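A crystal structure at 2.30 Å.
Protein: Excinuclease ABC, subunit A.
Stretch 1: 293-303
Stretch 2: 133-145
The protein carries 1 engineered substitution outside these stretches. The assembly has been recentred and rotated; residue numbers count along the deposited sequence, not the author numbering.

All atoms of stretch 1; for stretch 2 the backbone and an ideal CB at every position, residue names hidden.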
# COMPACT_ATOMS: atom_id res chain seq x y z
N LYS A 293 22.73 25.98 4.60
CA LYS A 293 21.28 25.84 4.80
C LYS A 293 20.71 25.45 3.44
O LYS A 293 21.45 25.39 2.46
CB LYS A 293 20.67 27.16 5.29
CG LYS A 293 21.66 28.17 5.90
CD LYS A 293 21.49 28.36 7.39
CE LYS A 293 22.59 29.27 7.96
NZ LYS A 293 22.14 30.14 9.11
N ARG A 294 19.40 25.17 3.36
CA ARG A 294 18.86 24.59 2.12
C ARG A 294 17.60 25.28 1.55
O ARG A 294 17.00 24.78 0.59
CB ARG A 294 18.61 23.09 2.30
CG ARG A 294 19.86 22.27 2.68
CD ARG A 294 19.64 20.77 2.50
NE ARG A 294 19.05 20.11 3.67
CZ ARG A 294 18.16 19.11 3.61
NH1 ARG A 294 17.72 18.67 2.43
NH2 ARG A 294 17.69 18.57 4.72
N LEU A 295 17.22 26.43 2.13
CA LEU A 295 15.93 27.08 1.80
C LEU A 295 15.98 28.54 1.33
O LEU A 295 17.06 29.14 1.25
CB LEU A 295 14.93 26.93 2.96
CG LEU A 295 15.31 26.30 4.30
CD1 LEU A 295 16.19 27.21 5.12
CD2 LEU A 295 14.05 25.96 5.05
N ARG A 296 14.80 29.08 1.01
CA ARG A 296 14.66 30.49 0.63
C ARG A 296 15.20 31.39 1.74
O ARG A 296 15.08 31.05 2.92
CB ARG A 296 13.21 30.85 0.28
CG ARG A 296 12.92 30.77 -1.23
CD ARG A 296 11.50 31.21 -1.62
NE ARG A 296 11.11 30.72 -2.95
CZ ARG A 296 10.72 29.47 -3.21
NH1 ARG A 296 10.67 28.57 -2.24
NH2 ARG A 296 10.39 29.11 -4.44
N GLN A 297 15.81 32.50 1.36
CA GLN A 297 16.50 33.36 2.32
C GLN A 297 15.49 34.21 3.10
O GLN A 297 15.87 34.98 3.99
CB GLN A 297 17.55 34.24 1.63
CG GLN A 297 18.69 34.71 2.55
CD GLN A 297 19.96 35.04 1.77
OE1 GLN A 297 20.39 34.29 0.89
NE2 GLN A 297 20.59 36.17 2.11
N GLU A 298 14.22 34.05 2.76
CA GLU A 298 13.13 34.74 3.44
C GLU A 298 12.58 33.94 4.62
O GLU A 298 12.18 34.50 5.64
CB GLU A 298 12.03 35.16 2.44
CG GLU A 298 11.60 34.09 1.42
CD GLU A 298 10.14 33.71 1.55
OE1 GLU A 298 9.39 34.39 2.30
OE2 GLU A 298 9.72 32.72 0.89
N ALA A 299 12.58 32.61 4.48
CA ALA A 299 12.29 31.71 5.59
C ALA A 299 13.46 31.70 6.59
O ALA A 299 13.28 31.35 7.76
CB ALA A 299 12.00 30.30 5.08
N LEU A 300 14.64 32.08 6.11
CA LEU A 300 15.87 32.08 6.90
C LEU A 300 16.02 33.36 7.72
O LEU A 300 16.82 33.42 8.67
CB LEU A 300 17.08 31.90 5.96
CG LEU A 300 18.43 31.37 6.46
CD1 LEU A 300 19.17 30.72 5.31
CD2 LEU A 300 19.29 32.48 7.08
N ASN A 301 15.26 34.39 7.36
CA ASN A 301 15.22 35.64 8.13
C ASN A 301 14.42 35.53 9.42
O ASN A 301 14.70 36.22 10.40
CB ASN A 301 14.69 36.79 7.28
CG ASN A 301 15.57 37.10 6.09
OD1 ASN A 301 16.79 36.90 6.13
ND2 ASN A 301 14.97 37.59 5.02
N VAL A 302 13.41 34.65 9.40
CA VAL A 302 12.56 34.38 10.56
C VAL A 302 13.33 33.59 11.62
O VAL A 302 13.73 32.46 11.39
CB VAL A 302 11.28 33.60 10.16
CG1 VAL A 302 10.29 33.53 11.33
CG2 VAL A 302 10.62 34.22 8.92
N THR A 303 13.51 34.20 12.79
CA THR A 303 14.39 33.67 13.82
C THR A 303 13.62 33.13 15.05
O THR A 303 12.39 33.21 15.10
CB THR A 303 15.46 34.74 14.23
OG1 THR A 303 16.67 34.11 14.66
CG2 THR A 303 14.94 35.71 15.31
N UNK A 133 9.31 44.21 8.84
CA UNK A 133 7.99 43.94 8.26
C UNK A 133 8.13 43.06 7.03
O UNK A 133 8.37 43.57 5.94
CB UNK A 133 7.27 45.24 7.90
N UNK A 134 7.97 41.75 7.21
CA UNK A 134 8.18 40.77 6.13
C UNK A 134 6.92 40.04 5.64
O UNK A 134 6.90 39.52 4.51
CB UNK A 134 9.19 39.72 6.60
N UNK A 135 5.88 39.98 6.47
CA UNK A 135 4.62 39.32 6.10
C UNK A 135 4.29 38.12 6.98
O UNK A 135 4.10 38.28 8.20
CB UNK A 135 4.68 38.87 4.64
N UNK A 136 4.20 36.94 6.36
CA UNK A 136 4.06 35.63 7.04
C UNK A 136 4.42 34.48 6.09
O UNK A 136 3.92 34.41 4.96
CB UNK A 136 2.63 35.45 7.56
N UNK A 137 5.30 33.59 6.56
CA UNK A 137 5.76 32.42 5.79
C UNK A 137 5.14 31.14 6.37
O UNK A 137 5.24 30.89 7.57
CB UNK A 137 7.29 32.33 5.80
N UNK A 138 4.50 30.34 5.51
CA UNK A 138 3.74 29.16 5.96
C UNK A 138 4.60 27.97 6.38
O UNK A 138 5.75 27.84 5.95
CB UNK A 138 2.80 28.71 4.84
N UNK A 139 4.03 27.10 7.21
CA UNK A 139 4.71 25.91 7.74
C UNK A 139 5.23 24.99 6.64
O UNK A 139 6.15 24.20 6.86
CB UNK A 139 3.76 25.13 8.65
N UNK A 140 4.61 25.10 5.46
CA UNK A 140 5.01 24.34 4.27
C UNK A 140 6.31 24.89 3.69
O UNK A 140 7.04 24.18 2.99
CB UNK A 140 3.91 24.38 3.21
N UNK A 141 6.60 26.17 3.97
CA UNK A 141 7.76 26.87 3.43
C UNK A 141 8.95 27.00 4.35
O UNK A 141 9.83 27.84 4.13
CB UNK A 141 7.33 28.27 3.00
N UNK A 142 8.98 26.18 5.40
CA UNK A 142 10.14 26.02 6.27
C UNK A 142 10.76 24.62 6.08
O UNK A 142 11.53 24.15 6.92
CB UNK A 142 9.74 26.24 7.73
N UNK A 143 10.41 23.98 4.97
CA UNK A 143 10.89 22.64 4.63
C UNK A 143 11.59 22.66 3.27
O UNK A 143 11.06 23.21 2.32
CB UNK A 143 9.73 21.64 4.62
N UNK A 144 12.78 22.05 3.18
CA UNK A 144 13.53 21.96 1.92
C UNK A 144 12.92 21.02 0.87
O UNK A 144 13.38 20.99 -0.26
CB UNK A 144 14.96 21.50 2.22
N UNK A 145 11.89 20.26 1.25
CA UNK A 145 11.28 19.26 0.36
C UNK A 145 10.07 19.78 -0.44
O UNK A 145 9.58 19.10 -1.35
CB UNK A 145 10.85 18.05 1.19

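Position 133 lies out of reach of stretch 1. The residue is G133.

At position 134 the CA-to-CB bond points toward stretch 1, but no atom of it lies within 5.5 Å of the ideal CB. A long side chain is needed to cross the gap. The carbonyl of E298 offers an acceptor, so a donor at the tip would suit: glutamine, lysine or arginine. The residue is Q134. Its NE2 donates a hydrogen bond to E298 O at 3.1 Å. Q134 OE1 and E298 OE1 are 3.4 Å apart; both are acceptors and do not bond.

Position 135 has phi 117° and psi -119°. A CB here would jam against the carbonyl O of position 134, so the backbone alone calls for glycine. It is G135.

Position 136 points away; many side chains would fit. It is I136.

Position 137 points toward stretch 1. The ideal CB is 4.6 Å from E298 OE1, 4.9 Å from V302 CG2 and 5.0 Å from A299 CA. The space is short, bounded by V302, A299 and the carboxylate of E298; a small apolar residue would suit, and so would threonine. The residue is V137, with chi1 t. Its CG1 lies 4.3 Å from A299 CB, and its CG2 packs 3.4 Å from E298 OE1.

Positions 138, 139 and 140 are out of reach, and stretch 1 does not select among side chains. They are Y138, A139 and E140.

Position 141 points sideways. An ideal CB would be 5.5 Å from both E298 OE2 and A299 CB, so small residues would fit as well as glycine. It is G141, whose O lies 3.4 Å from A299 CB.

Position 142 also points sideways, with L295 CD2 5.1 Å and A299 CB 5.3 Å from the ideal CB. A large apolar side chain could reach A299 and V302; leucine, methionine or phenylalanine would suit. It is F142, chi1 m. A299 CB lies over one face of the ring, 4.2 Å from CE2. V302 CB sits at the edge, 4.1 Å from CZ.

Position 143 points away. It is S143.

Position 144 points toward stretch 1, with R294 NH1 4.0 Å from the ideal CB. Phi is -70°, which proline allows; other compact side chains could also pack here. It is P144. Its CB covers one face of the R294 guanidinium, 3.9 Å from NH1.

Position 145 points sideways, with nothing of stretch 1 within 5.5 Å of the ideal CB; many side chains would fit. It is N145, whose ND2 makes a weak hydrogen bond to S143 OG at 3.2 Å.

Stretch 2 133-145: GQGIVYAEGFSPN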
# COMPACT_ATOMS: atom_id res chain seq x y z
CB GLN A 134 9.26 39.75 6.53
CG GLN A 134 9.96 39.10 5.33
CD GLN A 134 10.16 37.60 5.49
OE1 GLN A 134 9.71 36.82 4.64
NE2 GLN A 134 10.83 37.19 6.56
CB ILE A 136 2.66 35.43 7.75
CG1 ILE A 136 2.76 35.79 9.25
CG2 ILE A 136 2.14 33.98 7.62
CD1 ILE A 136 1.43 35.95 9.98
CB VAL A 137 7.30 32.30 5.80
CG1 VAL A 137 7.76 31.11 4.99
CG2 VAL A 137 7.94 33.58 5.28
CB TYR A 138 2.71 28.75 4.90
CG TYR A 138 1.47 29.60 4.94
CD1 TYR A 138 0.38 29.24 5.75
CD2 TYR A 138 1.37 30.78 4.19
CE1 TYR A 138 -0.76 30.02 5.80
CE2 TYR A 138 0.23 31.56 4.24
CZ TYR A 138 -0.83 31.18 5.05
OH TYR A 138 -1.98 31.95 5.10
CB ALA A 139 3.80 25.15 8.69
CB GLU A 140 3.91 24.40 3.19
CG GLU A 140 2.45 24.40 3.72
CD GLU A 140 1.79 23.02 3.70
OE1 GLU A 140 0.59 22.95 4.04
OE2 GLU A 140 2.46 22.02 3.34
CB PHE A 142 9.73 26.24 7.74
CG PHE A 142 9.55 27.69 8.11
CD1 PHE A 142 8.32 28.31 7.94
CD2 PHE A 142 10.61 28.42 8.62
CE1 PHE A 142 8.15 29.65 8.28
CE2 PHE A 142 10.46 29.76 8.96
CZ PHE A 142 9.23 30.38 8.79
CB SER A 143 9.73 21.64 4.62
OG SER A 143 10.20 20.32 4.39
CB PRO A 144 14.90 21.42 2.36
CG PRO A 144 14.94 21.63 3.86
CD PRO A 144 13.54 21.46 4.30
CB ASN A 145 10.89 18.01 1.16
CG ASN A 145 11.98 17.58 2.14
OD1 ASN A 145 13.10 17.25 1.75
ND2 ASN A 145 11.64 17.58 3.42
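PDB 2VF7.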